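Local coordinates for bifunctional GH43-CE protein (Bacteroides eggerthii, PDB 6MLY) that probably hydrolyses xylan-derived substrates, pairing a family 43 glycoside hydrolase module with a carbohydrate esterase module, at residues Ser362-Lys367 with Arg403-Val408. Residues are numbered along the deposited sequence; the frame is centred on the assembly and turned at random.
Sequences SFTQAK and RKYGQV
Phe363 turns an edge of its ring to the face of Tyr405 and offers one of its own faces to Gln407. Against Tyr405 the pair is T-shaped: the ring centroids are 5.1 Å apart and the planes stand at 70°. The atom that makes the touch is CD2 of Phe363, which sits over the middle of the tyrosine ring, 3.8 Å from Tyr405 CD2. Phe363 reaches there because its CG is anti to the backbone N (chi1 -178°), which carries the ring out of the type I turn running from Phe363 to Ala366. The Gln407 side chain runs opposite to that of Phe363 and comes to meet it. Its carboxamide nitrogen NE2 lies over the centre of the Phe363 ring, 3.2 Å from CG of Phe363, with the amide plane tilted 46° from the ring, and its CG adds a CH-pi contact at 4.3 Å from the centroid. Beside the aromatic pair, CG2 of Thr364 approaches Tyr405 CE1 at 4.2 Å, while the backbone N of Thr364 donates to Ser362 OG in an ST turn. Phe492 meets Phe363 in a further edge-to-face pair. With an alanine here instead of Phe363, the face of Tyr405 and the amide of Gln407 would probably lose their aromatic partner, opening a gap between the turn and the 403-408 segment. The contact packs the loop linking strands 352-355 and 370-373, which belong to different sheets of the concanavalin A-like domain, onto Tyr405 and the start of strand 406-411. Ring packing and a tilted amide hold it, with no hydrogen bond between the segments; NE2 finds a polar partner, weakly, in Tyr494 OH.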
loop_
_atom_site.group_PDB
_atom_site.type_symbol
_atom_site.label_atom_id
_atom_site.label_comp_id
_atom_site.label_asym_id
_atom_site.label_seq_id
_atom_site.Cartn_x
_atom_site.Cartn_y
_atom_site.Cartn_z
ATOM N N SER A 362 -0.101 -20.353 7.227
ATOM C CA SER A 362 0.443 -19.261 6.437
ATOM C C SER A 362 -0.631 -18.783 5.455
ATOM O O SER A 362 -1.379 -19.598 4.901
ATOM C CB SER A 362 1.695 -19.702 5.709
ATOM O OG SER A 362 2.216 -18.660 4.895
ATOM N N PHE A 363 -0.694 -17.463 5.249
ATOM C CA PHE A 363 -1.559 -16.870 4.238
ATOM C C PHE A 363 -1.105 -17.307 2.833
ATOM O O PHE A 363 -1.947 -17.558 1.968
ATOM C CB PHE A 363 -1.581 -15.345 4.381
ATOM C CG PHE A 363 -2.477 -14.625 3.404
ATOM C CD1 PHE A 363 -3.727 -15.130 3.073
ATOM C CD2 PHE A 363 -2.081 -13.425 2.831
ATOM C CE1 PHE A 363 -4.553 -14.456 2.187
ATOM C CE2 PHE A 363 -2.905 -12.755 1.940
ATOM C CZ PHE A 363 -4.140 -13.270 1.622
ATOM N N THR A 364 0.215 -17.428 2.622
ATOM C CA THR A 364 0.783 -17.649 1.283
ATOM C C THR A 364 0.756 -19.142 0.912
ATOM O O THR A 364 1.101 -19.502 -0.224
ATOM C CB THR A 364 2.198 -17.064 1.158
ATOM O OG1 THR A 364 3.127 -17.914 1.833
ATOM C CG2 THR A 364 2.291 -15.648 1.685
ATOM N N GLN A 365 0.348 -19.999 1.860
ATOM C CA GLN A 365 0.115 -21.425 1.591
ATOM C C GLN A 365 -1.392 -21.703 1.445
ATOM O O GLN A 365 -1.801 -22.865 1.355
ATOM C CB GLN A 365 0.735 -22.290 2.693
ATOM C CG GLN A 365 2.250 -22.159 2.808
ATOM C CD GLN A 365 2.973 -22.484 1.522
ATOM O OE1 GLN A 365 3.713 -21.662 0.988
ATOM N NE2 GLN A 365 2.755 -23.685 1.005
ATOM N N ALA A 366 -2.212 -20.643 1.398
ATOM C CA ALA A 366 -3.656 -20.781 1.198
ATOM C C ALA A 366 -3.959 -20.982 -0.295
ATOM O O ALA A 366 -3.284 -20.421 -1.178
ATOM C CB ALA A 366 -4.383 -19.580 1.753
ATOM N N LYS A 367 -4.991 -21.790 -0.557
ATOM C CA LYS A 367 -5.463 -22.070 -1.898
ATOM C C LYS A 367 -6.641 -21.148 -2.224
ATOM O O LYS A 367 -7.276 -20.594 -1.329
ATOM C CB LYS A 367 -5.871 -23.542 -2.013
ATOM C CG LYS A 367 -4.742 -24.542 -1.797
ATOM C CD LYS A 367 -5.158 -25.984 -1.997
ATOM C CE LYS A 367 -5.322 -26.371 -3.454
ATOM N NZ LYS A 367 -4.019 -26.507 -4.144
ATOM N N ARG A 403 4.809 -11.109 -0.736
ATOM C CA ARG A 403 5.453 -11.671 0.443
ATOM C C ARG A 403 5.159 -10.755 1.631
ATOM O O ARG A 403 4.721 -11.213 2.678
ATOM C CB ARG A 403 6.964 -11.801 0.237
ATOM C CG ARG A 403 7.728 -12.278 1.463
ATOM C CD ARG A 403 9.218 -12.029 1.325
ATOM N NE ARG A 403 10.001 -12.783 2.296
ATOM C CZ ARG A 403 10.511 -13.996 2.088
ATOM N NH1 ARG A 403 10.367 -14.591 0.914
ATOM N NH2 ARG A 403 11.169 -14.607 3.057
ATOM N N LYS A 404 5.429 -9.462 1.423
ATOM C CA LYS A 404 5.077 -8.393 2.331
ATOM C C LYS A 404 3.681 -7.885 1.963
ATOM O O LYS A 404 3.543 -6.868 1.286
ATOM C CB LYS A 404 6.139 -7.294 2.255
ATOM C CG LYS A 404 7.541 -7.768 2.606
ATOM C CD LYS A 404 8.488 -6.658 2.984
ATOM C CE LYS A 404 9.811 -7.181 3.500
ATOM N NZ LYS A 404 10.769 -6.077 3.741
ATOM N N TYR A 405 2.663 -8.614 2.434
ATOM C CA TYR A 405 1.263 -8.422 2.042
ATOM C C TYR A 405 0.548 -7.533 3.060
ATOM O O TYR A 405 1.115 -7.193 4.094
ATOM C CB TYR A 405 0.538 -9.768 1.937
ATOM C CG TYR A 405 0.612 -10.630 3.173
ATOM C CD1 TYR A 405 1.528 -11.665 3.261
ATOM C CD2 TYR A 405 -0.227 -10.418 4.257
ATOM C CE1 TYR A 405 1.611 -12.466 4.388
ATOM C CE2 TYR A 405 -0.159 -11.211 5.392
ATOM C CZ TYR A 405 0.764 -12.241 5.459
ATOM O OH TYR A 405 0.853 -13.038 6.563
ATOM N N GLY A 406 -0.709 -7.191 2.746
ATOM C CA GLY A 406 -1.628 -6.522 3.659
ATOM C C GLY A 406 -3.045 -7.034 3.477
ATOM O O GLY A 406 -3.556 -7.029 2.370
ATOM N N GLN A 407 -3.672 -7.467 4.579
ATOM C CA GLN A 407 -5.021 -8.043 4.579
ATOM C C GLN A 407 -6.018 -7.042 5.165
ATOM O O GLN A 407 -5.630 -6.073 5.803
ATOM C CB GLN A 407 -5.053 -9.337 5.395
ATOM C CG GLN A 407 -4.217 -10.453 4.784
ATOM C CD GLN A 407 -4.138 -11.675 5.666
ATOM O OE1 GLN A 407 -3.737 -11.606 6.830
ATOM N NE2 GLN A 407 -4.501 -12.818 5.100
ATOM N N VAL A 408 -7.301 -7.298 4.902
ATOM C CA VAL A 408 -8.427 -6.690 5.602
ATOM C C VAL A 408 -9.649 -7.580 5.354
ATOM O O VAL A 408 -10.025 -7.791 4.194
ATOM C CB VAL A 408 -8.685 -5.233 5.167
ATOM C CG1 VAL A 408 -9.111 -5.121 3.710
ATOM C CG2 VAL A 408 -9.710 -4.562 6.068
#